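Local atomic coordinates of proline iminopeptidase (PDB entry 3WMR), a protein that is an amidohydrolase of the alpha/beta hydrolase fold that acts on polyketide substrates and probably releases N-terminal proline from peptides. Residues 162-165 and 166-170; 211-214 and 215-219; 224-227 and 228-232; 274-277 and 278-282. All blocks are in the same frame, centred on the assembly; numbering follows the deposited sequence.

Contact 1: residues 162-165 and 166-170; sequences MARL and RALLP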
loop_
_atom_site.group_PDB
_atom_site.type_symbol
_atom_site.label_atom_id
_atom_site.label_comp_id
_atom_site.label_asym_id
_atom_site.label_seq_id
_atom_site.Cartn_x
_atom_site.Cartn_y
_atom_site.Cartn_z
ATOM N N MET A 162 16.410 3.906 3.104
ATOM C CA MET A 162 16.695 2.569 3.650
ATOM C C MET A 162 18.151 2.461 4.130
ATOM O O MET A 162 18.418 1.947 5.212
ATOM C CB MET A 162 16.436 1.484 2.617
ATOM C CG MET A 162 14.992 1.297 2.174
ATOM S SD MET A 162 13.761 1.179 3.490
ATOM C CE MET A 162 13.188 2.869 3.606
ATOM N N ALA A 163 19.084 2.949 3.316
ATOM C CA ALA A 163 20.496 2.953 3.683
ATOM C C ALA A 163 20.711 3.767 4.959
ATOM O O ALA A 163 21.490 3.379 5.826
ATOM C CB ALA A 163 21.346 3.511 2.540
ATOM N N ARG A 164 19.996 4.876 5.092
ATOM C CA ARG A 164 20.100 5.700 6.286
ATOM C C ARG A 164 19.603 4.936 7.523
ATOM O O ARG A 164 20.294 4.847 8.548
ATOM C CB ARG A 164 19.319 7.004 6.095
ATOM C CG ARG A 164 19.669 8.076 7.108
ATOM C CD ARG A 164 18.907 9.378 6.849
ATOM N NE ARG A 164 17.456 9.186 6.907
ATOM C CZ ARG A 164 16.748 9.012 8.026
ATOM N NH1 ARG A 164 17.333 8.984 9.217
ATOM N NH2 ARG A 164 15.435 8.842 7.945
ATOM N N LEU A 165 18.424 4.344 7.405
ATOM C CA LEU A 165 17.822 3.589 8.523
ATOM C C LEU A 165 18.634 2.357 8.884
ATOM O O LEU A 165 18.773 2.011 10.072
ATOM C CB LEU A 165 16.397 3.161 8.162
ATOM C CG LEU A 165 15.403 4.298 7.909
ATOM C CD1 LEU A 165 14.058 3.691 7.540
ATOM C CD2 LEU A 165 15.291 5.212 9.123
ATOM N N ARG A 166 19.175 1.698 7.858
ATOM C CA ARG A 166 19.965 0.489 8.042
ATOM C C ARG A 166 21.269 0.789 8.780
ATOM O O ARG A 166 21.690 -0.004 9.613
ATOM C CB ARG A 166 20.247 -0.207 6.705
ATOM C CG ARG A 166 19.063 -0.978 6.123
ATOM C CD ARG A 166 19.302 -1.318 4.641
ATOM N NE ARG A 166 20.506 -2.144 4.469
ATOM C CZ ARG A 166 20.585 -3.277 3.773
ATOM N NH1 ARG A 166 19.541 -3.745 3.111
ATOM N NH2 ARG A 166 21.738 -3.940 3.715
ATOM N N ALA A 167 21.882 1.936 8.482
ATOM C CA ALA A 167 23.053 2.430 9.229
ATOM C C ALA A 167 22.792 2.685 10.727
ATOM O O ALA A 167 23.740 2.845 11.490
ATOM C CB ALA A 167 23.595 3.706 8.580
ATOM N N LEU A 168 21.526 2.773 11.138
ATOM C CA LEU A 168 21.166 2.929 12.569
ATOM C C LEU A 168 20.892 1.594 13.261
ATOM O O LEU A 168 20.650 1.551 14.471
ATOM C CB LEU A 168 19.953 3.855 12.718
ATOM C CG LEU A 168 20.172 5.294 12.241
ATOM C CD1 LEU A 168 18.847 6.024 12.097
ATOM C CD2 LEU A 168 21.104 6.053 13.187
ATOM N N LEU A 169 20.927 0.499 12.505
ATOM C CA LEU A 169 20.829 -0.836 13.096
ATOM C C LEU A 169 22.140 -1.204 13.774
ATOM O O LEU A 169 23.168 -0.586 13.481
ATOM C CB LEU A 169 20.507 -1.869 12.017
ATOM C CG LEU A 169 19.133 -1.729 11.366
ATOM C CD1 LEU A 169 19.020 -2.708 10.221
ATOM C CD2 LEU A 169 18.014 -1.973 12.376
ATOM N N PRO A 170 22.121 -2.218 14.661
ATOM C CA PRO A 170 23.377 -2.703 15.251
ATOM C C PRO A 170 24.385 -3.155 14.180
ATOM O O PRO A 170 23.980 -3.676 13.131
ATOM C CB PRO A 170 22.936 -3.892 16.114
ATOM C CG PRO A 170 21.499 -3.646 16.398
ATOM C CD PRO A 170 20.952 -2.944 15.187
#
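Arg-166 N gives its hydrogen to Met-162 O at 2.8 Å and Ala-167 N to Ala-163 O at 3.0 Å, the last i to i+4 bonds of helix 155-166, before a type I beta turn from Arg-166 to Leu-169 leads the chain to Pro-170, the N-cap of helix 171-183. This is the exit of a helix in an alpha/beta hydrolase, where the chain passes directly from one helix to the next. The switch shows in the pattern of bonds: Leu-168 N reaches back three residues to Leu-165 O, and meets it from above the carbonyl plane, 65° out of it. Leu-169 N then closes the turn on Arg-166 O.

Among the side chains, Arg-166 does most of the touching. Its CG stands beside its own backbone N (chi1 -76°), which runs the aliphatic stem past the carbonyl of Met-162, CG lying 3.1 Å from Met-162 O. Beyond the stem the guanidinium leaves the turn to form a salt bridge with Glu-181 of helix 171-183. The end of Met-162 goes elsewhere, to Phe-198 and Phe-236. Arg-164 keeps its charge on Glu-161, three residues earlier in the helix, while a methyl of Leu-168 comes up obliquely to its guanidinium, with Leu-168 CD1 4.4 Å from Arg-164 NH1.

Contact 2: residues 211-214 and 215-219; sequences RDFA and ATFME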
loop_
_atom_site.group_PDB
_atom_site.type_symbol
_atom_site.label_atom_id
_atom_site.label_comp_id
_atom_site.label_asym_id
_atom_site.label_seq_id
_atom_site.Cartn_x
_atom_site.Cartn_y
_atom_site.Cartn_z
ATOM N N ARG A 211 -2.737 -10.775 13.347
ATOM C CA ARG A 211 -3.135 -11.824 12.397
ATOM C C ARG A 211 -3.306 -11.285 10.970
ATOM O O ARG A 211 -2.909 -11.927 9.980
ATOM C CB ARG A 211 -4.448 -12.464 12.831
ATOM C CG ARG A 211 -4.823 -13.696 12.016
ATOM C CD ARG A 211 -6.315 -13.733 11.735
ATOM N NE ARG A 211 -6.676 -12.747 10.730
ATOM C CZ ARG A 211 -6.787 -12.976 9.421
ATOM N NH1 ARG A 211 -6.577 -14.187 8.913
ATOM N NH2 ARG A 211 -7.117 -11.969 8.610
ATOM N N ASP A 212 -3.939 -10.122 10.864
ATOM C CA ASP A 212 -4.140 -9.504 9.566
ATOM C C ASP A 212 -2.806 -9.245 8.861
ATOM O O ASP A 212 -2.707 -9.440 7.649
ATOM C CB ASP A 212 -4.961 -8.212 9.709
ATOM C CG ASP A 212 -6.409 -8.478 10.092
ATOM O OD1 ASP A 212 -6.890 -9.612 9.881
ATOM O OD2 ASP A 212 -7.066 -7.550 10.601
ATOM N N PHE A 213 -1.793 -8.818 9.613
ATOM C CA PHE A 213 -0.453 -8.583 9.046
ATOM C C PHE A 213 0.177 -9.924 8.629
ATOM O O PHE A 213 0.661 -10.078 7.495
ATOM C CB PHE A 213 0.439 -7.808 10.034
ATOM C CG PHE A 213 1.792 -7.422 9.467
ATOM C CD1 PHE A 213 1.957 -6.230 8.764
ATOM C CD2 PHE A 213 2.888 -8.265 9.603
ATOM C CE1 PHE A 213 3.189 -5.889 8.207
ATOM C CE2 PHE A 213 4.123 -7.923 9.058
ATOM C CZ PHE A 213 4.270 -6.731 8.357
ATOM N N ALA A 214 0.114 -10.912 9.525
ATOM C CA ALA A 214 0.618 -12.246 9.230
ATOM C C ALA A 214 -0.110 -12.872 8.037
ATOM O O ALA A 214 0.527 -13.487 7.151
ATOM C CB ALA A 214 0.492 -13.132 10.457
ATOM N N ALA A 215 -1.431 -12.690 7.985
ATOM C CA ALA A 215 -2.211 -13.231 6.884
ATOM C C ALA A 215 -1.634 -12.788 5.540
ATOM O O ALA A 215 -1.373 -13.618 4.662
ATOM C CB ALA A 215 -3.668 -12.837 7.002
ATOM N N THR A 216 -1.409 -11.485 5.388
ATOM C CA THR A 216 -0.860 -10.966 4.130
ATOM C C THR A 216 0.571 -11.477 3.884
ATOM O O THR A 216 0.908 -11.892 2.759
ATOM C CB THR A 216 -0.944 -9.422 4.071
ATOM O OG1 THR A 216 -2.260 -9.035 3.650
ATOM C CG2 THR A 216 0.040 -8.842 3.077
ATOM N N PHE A 217 1.407 -11.412 4.918
ATOM C CA PHE A 217 2.784 -11.915 4.874
ATOM C C PHE A 217 2.878 -13.347 4.310
ATOM O O PHE A 217 3.749 -13.642 3.484
ATOM C CB PHE A 217 3.416 -11.840 6.269
ATOM C CG PHE A 217 4.914 -11.853 6.252
ATOM C CD1 PHE A 217 5.627 -10.686 5.993
ATOM C CD2 PHE A 217 5.620 -13.037 6.451
ATOM C CE1 PHE A 217 7.015 -10.700 5.950
ATOM C CE2 PHE A 217 7.008 -13.052 6.413
ATOM C CZ PHE A 217 7.704 -11.885 6.169
ATOM N N MET A 218 1.961 -14.226 4.732
ATOM C CA MET A 218 1.934 -15.612 4.259
ATOM C C MET A 218 1.365 -15.759 2.849
ATOM O O MET A 218 1.713 -16.707 2.147
ATOM C CB MET A 218 1.158 -16.511 5.232
ATOM C CG MET A 218 1.851 -16.705 6.588
ATOM S SD MET A 218 3.545 -17.337 6.490
ATOM C CE MET A 218 3.293 -18.846 5.549
ATOM N N GLU A 219 0.486 -14.845 2.433
ATOM C CA GLU A 219 0.018 -14.841 1.044
ATOM C C GLU A 219 1.170 -14.522 0.095
ATOM O O GLU A 219 1.243 -15.058 -1.021
ATOM C CB GLU A 219 -1.123 -13.848 0.842
ATOM C CG GLU A 219 -2.429 -14.230 1.520
ATOM C CD GLU A 219 -3.254 -15.243 0.733
ATOM O OE1 GLU A 219 -3.149 -15.313 -0.511
ATOM O OE2 GLU A 219 -4.034 -15.974 1.367
#
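Arg-211 lays one face of its guanidinium over the methyl of Ala-215, one helical turn further on, with Arg-211 NH1 3.7 Å from Ala-215 CB. Two links bring that plane round. The side chain leaves with CG opposite the backbone N (chi1 -171°) and then bends at chi2 and chi3, which carries it along the helix toward Ala-215. At its edge, Arg-211 NH2 forms a salt bridge with Asp-212 OD1 at 2.7 Å; the carboxylate oxygen lies close to the guanidinium plane, and a weaker bond from Arg-211 NE goes to the same atom. The group is thus held at its edge by a carboxylate while a methyl lies against its face.

Around the helix, Phe-213 and Phe-217 form a second i to i+4 pair. The rings are only slightly inclined to each other, and neither meets the other squarely by face or edge, Phe-213 CE2 being 4.4 Å from Phe-217 CD1. Trp-209, just before the helix, touches both rings and meets that of Phe-213 edge-to-face.

The backbone sets this spacing: Ala-215 N bonds to Arg-211 O at 2.6 Å, Phe-217 N to Phe-213 O at 3.0 Å and nearly straight (173°), and Met-218 N to Ala-214 O at 2.9 Å. Further out, the hydroxyl of Thr-216 is hydrogen-bonded to Thr-59 OG1 and Tyr-62 N, joining the helix to the loop that carries Thr-59 and Tyr-62. All this is the first part of helix 211-222 in an alpha/beta hydrolase, and it places the Phe-213 side chain about 6 Å from that of His-293, the predicted catalytic proton donor.

Contact 3: residues 224-227 and 228-232; sequences PTVY and TTMNG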
loop_
_atom_site.group_PDB
_atom_site.type_symbol
_atom_site.label_atom_id
_atom_site.label_comp_id
_atom_site.label_asym_id
_atom_site.label_seq_id
_atom_site.Cartn_x
_atom_site.Cartn_y
_atom_site.Cartn_z
ATOM N N PRO A 224 5.006 -15.592 -4.370
ATOM C CA PRO A 224 5.810 -14.389 -4.303
ATOM C C PRO A 224 6.080 -13.778 -5.684
ATOM O O PRO A 224 6.878 -12.857 -5.782
ATOM C CB PRO A 224 7.103 -14.892 -3.659
ATOM C CG PRO A 224 7.240 -16.291 -4.160
ATOM C CD PRO A 224 5.848 -16.803 -4.439
ATOM N N THR A 225 5.410 -14.279 -6.718
ATOM C CA THR A 225 5.670 -13.867 -8.101
ATOM C C THR A 225 5.729 -12.348 -8.227
ATOM O O THR A 225 6.753 -11.795 -8.627
ATOM C CB THR A 225 4.593 -14.415 -9.062
ATOM O OG1 THR A 225 4.560 -15.847 -8.983
ATOM C CG2 THR A 225 4.873 -14.005 -10.502
ATOM N N VAL A 226 4.645 -11.686 -7.824
ATOM C CA VAL A 226 4.470 -10.243 -8.069
ATOM C C VAL A 226 5.425 -9.407 -7.221
ATOM O O VAL A 226 6.161 -8.573 -7.745
ATOM C CB VAL A 226 3.008 -9.804 -7.817
ATOM C CG1 VAL A 226 2.822 -8.308 -8.072
ATOM C CG2 VAL A 226 2.044 -10.601 -8.687
ATOM N N TYR A 227 5.413 -9.648 -5.916
ATOM C CA TYR A 227 6.262 -8.921 -4.961
ATOM C C TYR A 227 7.754 -9.036 -5.290
ATOM O O TYR A 227 8.468 -8.033 -5.267
ATOM C CB TYR A 227 5.985 -9.422 -3.530
ATOM C CG TYR A 227 6.596 -8.610 -2.408
ATOM C CD1 TYR A 227 5.958 -7.480 -1.905
ATOM C CD2 TYR A 227 7.777 -9.010 -1.791
ATOM C CE1 TYR A 227 6.500 -6.755 -0.854
ATOM C CE2 TYR A 227 8.323 -8.281 -0.745
ATOM C CZ TYR A 227 7.681 -7.155 -0.285
ATOM O OH TYR A 227 8.215 -6.432 0.745
ATOM N N THR A 228 8.226 -10.256 -5.578
ATOM C CA THR A 228 9.645 -10.469 -5.870
ATOM C C THR A 228 10.006 -9.896 -7.252
ATOM O O THR A 228 11.088 -9.347 -7.418
ATOM C CB THR A 228 10.090 -11.949 -5.714
ATOM O OG1 THR A 228 9.403 -12.792 -6.652
ATOM C CG2 THR A 228 9.843 -12.463 -4.260
ATOM N N THR A 229 9.083 -9.967 -8.212
ATOM C CA THR A 229 9.314 -9.367 -9.524
ATOM C C THR A 229 9.423 -7.852 -9.449
ATOM O O THR A 229 10.416 -7.277 -9.890
ATOM C CB THR A 229 8.217 -9.744 -10.536
ATOM O OG1 THR A 229 8.190 -11.161 -10.689
ATOM C CG2 THR A 229 8.499 -9.106 -11.907
ATOM N N MET A 230 8.424 -7.207 -8.848
ATOM C CA MET A 230 8.328 -5.749 -8.918
ATOM C C MET A 230 9.076 -5.037 -7.797
ATOM O O MET A 230 9.663 -3.980 -8.022
ATOM C CB MET A 230 6.860 -5.318 -8.956
ATOM C CG MET A 230 6.077 -5.950 -10.105
ATOM S SD MET A 230 4.456 -5.205 -10.391
ATOM C CE MET A 230 4.936 -3.660 -11.182
ATOM N N ASN A 231 9.070 -5.621 -6.595
ATOM C CA ASN A 231 9.699 -4.998 -5.437
ATOM C C ASN A 231 11.060 -5.583 -5.038
ATOM O O ASN A 231 12.063 -4.876 -5.057
ATOM C CB ASN A 231 8.750 -5.028 -4.224
ATOM C CG ASN A 231 9.407 -4.504 -2.959
ATOM O OD1 ASN A 231 9.961 -5.274 -2.141
ATOM N ND2 ASN A 231 9.392 -3.210 -2.803
ATOM N N GLY A 232 11.092 -6.856 -4.647
ATOM C CA GLY A 232 12.282 -7.451 -4.082
ATOM C C GLY A 232 11.864 -8.405 -2.972
ATOM O O GLY A 232 10.683 -8.555 -2.722
#
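Pro-224, the N-cap residue of helix 225-230, has a carbonyl oxygen gripped twice by Thr-228. The amide Thr-228 N comes nearly in line with the C=O of Pro-224, while Thr-228 OG1 bonds to Pro-224 O at 2.7 Å from well above the carbonyl plane. That hydroxyl sits between its own backbone N and carbonyl carbon (chi1 63°), and the methyl is thereby turned toward the proline, with Thr-228 CG2 3.7 Å from Pro-224 CB.

Thr-225 repeats the double grip: Thr-229 OG1 donates to Thr-225 O at 2.6 Å and Thr-229 N to the same oxygen at 3.0 Å, from opposite faces of the carbonyl plane. The hydroxyl of Thr-225 turns back to Asp-223.

In this short helix of the alpha/beta hydrolase, backbone bonds tie Thr-229, Met-230 and Asn-231 to residues 240-242, where Thr-241 lines the pocket of the bound polyether. Val-226 CG1 lies 4.2 Å from Met-230 SD, and Pro-56 and Phe-103 touch both side chains.

Tyr-227 O ends the helix by taking bonds from Asn-231 N at 2.8 Å and Gly-232 N at 2.9 Å; at the backbone angles of Gly-232, phi positive at 143°, a CB would jam against the carbonyl oxygen of Asn-231. Asn-231 CG lies over one face of the Tyr-227 ring, displaced toward the rim, with the planes 36° apart, and Tyr-227 OH is hydrogen-bonded to Glu-235.

Contact 4: residues 274-277 and 278-282; sequences KPFL and DLVPD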
loop_
_atom_site.group_PDB
_atom_site.type_symbol
_atom_site.label_atom_id
_atom_site.label_comp_id
_atom_site.label_asym_id
_atom_site.label_seq_id
_atom_site.Cartn_x
_atom_site.Cartn_y
_atom_site.Cartn_z
ATOM N N LYS A 274 8.174 13.821 1.040
ATOM C CA LYS A 274 8.324 15.261 0.830
ATOM C C LYS A 274 7.863 15.746 -0.554
ATOM O O LYS A 274 7.228 16.802 -0.647
ATOM C CB LYS A 274 9.773 15.705 1.102
ATOM C CG LYS A 274 9.930 17.207 1.289
ATOM C CD LYS A 274 11.166 17.520 2.130
ATOM C CE LYS A 274 11.324 19.011 2.391
ATOM N NZ LYS A 274 11.328 19.796 1.124
ATOM N N PRO A 275 8.156 14.981 -1.624
ATOM C CA PRO A 275 7.630 15.413 -2.909
ATOM C C PRO A 275 6.087 15.541 -2.952
ATOM O O PRO A 275 5.596 16.393 -3.669
ATOM C CB PRO A 275 8.135 14.332 -3.871
ATOM C CG PRO A 275 9.363 13.807 -3.223
ATOM C CD PRO A 275 8.998 13.776 -1.768
ATOM N N PHE A 276 5.329 14.717 -2.196
ATOM C CA PHE A 276 3.865 14.895 -2.146
ATOM C C PHE A 276 3.537 16.267 -1.566
ATOM O O PHE A 276 2.702 17.000 -2.096
ATOM C CB PHE A 276 3.164 13.835 -1.296
ATOM C CG PHE A 276 3.180 12.457 -1.881
ATOM C CD1 PHE A 276 2.378 12.141 -2.957
ATOM C CD2 PHE A 276 3.933 11.454 -1.293
ATOM C CE1 PHE A 276 2.375 10.864 -3.481
ATOM C CE2 PHE A 276 3.936 10.171 -1.810
ATOM C CZ PHE A 276 3.148 9.870 -2.896
ATOM N N LEU A 277 4.222 16.617 -0.483
ATOM C CA LEU A 277 4.000 17.893 0.191
ATOM C C LEU A 277 4.390 19.108 -0.661
ATOM O O LEU A 277 3.767 20.148 -0.530
ATOM C CB LEU A 277 4.763 17.946 1.508
ATOM C CG LEU A 277 4.455 16.806 2.474
ATOM C CD1 LEU A 277 5.268 16.965 3.741
ATOM C CD2 LEU A 277 2.964 16.748 2.760
ATOM N N ASP A 278 5.390 18.972 -1.528
ATOM C CA ASP A 278 5.865 20.104 -2.363
ATOM C C ASP A 278 5.176 20.210 -3.723
ATOM O O ASP A 278 5.189 21.279 -4.357
ATOM C CB ASP A 278 7.382 20.005 -2.595
ATOM C CG ASP A 278 8.197 20.055 -1.292
ATOM O OD1 ASP A 278 7.772 20.694 -0.315
ATOM O OD2 ASP A 278 9.288 19.452 -1.256
ATOM N N LEU A 279 4.608 19.116 -4.208
ATOM C CA LEU A 279 4.106 19.086 -5.582
ATOM C C LEU A 279 2.599 18.968 -5.732
ATOM O O LEU A 279 2.046 19.447 -6.714
ATOM C CB LEU A 279 4.764 17.940 -6.327
ATOM C CG LEU A 279 6.280 18.042 -6.465
ATOM C CD1 LEU A 279 6.819 16.735 -7.017
ATOM C CD2 LEU A 279 6.671 19.235 -7.350
ATOM N N VAL A 280 1.932 18.305 -4.790
ATOM C CA VAL A 280 0.474 18.155 -4.842
ATOM C C VAL A 280 -0.165 19.460 -4.349
ATOM O O VAL A 280 0.040 19.837 -3.203
ATOM C CB VAL A 280 -0.010 16.956 -3.987
ATOM C CG1 VAL A 280 -1.536 16.827 -4.037
ATOM C CG2 VAL A 280 0.663 15.666 -4.462
ATOM N N PRO A 281 -0.928 20.152 -5.209
ATOM C CA PRO A 281 -1.513 21.460 -4.844
ATOM C C PRO A 281 -2.319 21.486 -3.537
ATOM O O PRO A 281 -2.089 22.357 -2.685
ATOM C CB PRO A 281 -2.417 21.783 -6.040
ATOM C CG PRO A 281 -1.797 21.053 -7.197
ATOM C CD PRO A 281 -1.282 19.765 -6.590
ATOM N N ASP A 282 -3.223 20.527 -3.362
ATOM C CA ASP A 282 -4.088 20.498 -2.181
ATOM C C ASP A 282 -3.737 19.282 -1.338
ATOM O O ASP A 282 -4.229 18.183 -1.612
ATOM C CB ASP A 282 -5.556 20.443 -2.603
ATOM C CG ASP A 282 -6.522 20.507 -1.422
ATOM O OD1 ASP A 282 -6.096 20.434 -0.240
ATOM O OD2 ASP A 282 -7.727 20.650 -1.693
HETATM O O HOH W 1 2.036 21.350 -2.236
#
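Lys-274 and Asp-278 join one helical turn apart, and the lysine can be followed outward from its CB. CG stands opposite the backbone N (chi1 -164°) and passes the carboxylate, Lys-274 CG lying 3.5 Å from Asp-278 OD2. The chain then runs extended through CD and CE and bends only at its last torsion (chi4 -55°), which swings the ammonium back over the aspartate. There Lys-274 NZ forms a salt bridge with Asp-278 OD2 at 3.2 Å, using the syn lone pair of that oxygen, while Asp-278 OD1 is further away. The backbone bond from Asp-278 N to Lys-274 O links the same two residues. Both side chains lie on the exposed side of the helix.

The helix is the crossover of a beta-alpha-beta unit of the alpha/beta hydrolase sheet, between the parallel strands 258-263 and 283-288. It is kinked here: Pro-275 has no N-H to give, and the N of Phe-276 makes no bond to the turn before either. After Pro-275 the bonds continue: Leu-279 N reaches Pro-275 O at 2.9 Å, and Leu-279 CD1 packs at 4.2 Å from Pro-275 CB.

On the buried side, Phe-276 and Val-280 run side by side. The valine methyl comes to the edge of the ring, near its plane, Val-280 CG2 being 4.2 Å from Phe-276 CD1. Strand 258-263 lies against this side, Val-260 touching Phe-276 and Thr-258 touching Val-280. Where Val-280 leaves helical angles, one water donates to both Leu-277 O and Val-280 O, at 2.7 Å each.

The four contacts follow one another along a single chain without nesting, all within the alpha/beta hydrolase fold. Contacts 1, 2 and 3 belong to the helical region inserted between strands 143-149 and 258-263, whereas contact 4 lies on the helix joining two parallel strands of the main sheet. Contacts 2 and 3, on consecutive helices, are the closest pair, their centres 16 Å apart and nearest atoms about 5 Å. Contact 1 stands 25 and 23 Å from them, centre to centre. The centres of contacts 2 and 4 lie 32 Å apart, on opposite sides of the chain's centre. Contacts 1 to 3 each bring a side chain within about 8 Å of that of a predicted catalytic residue, consistent with inserted helices bordering the active site.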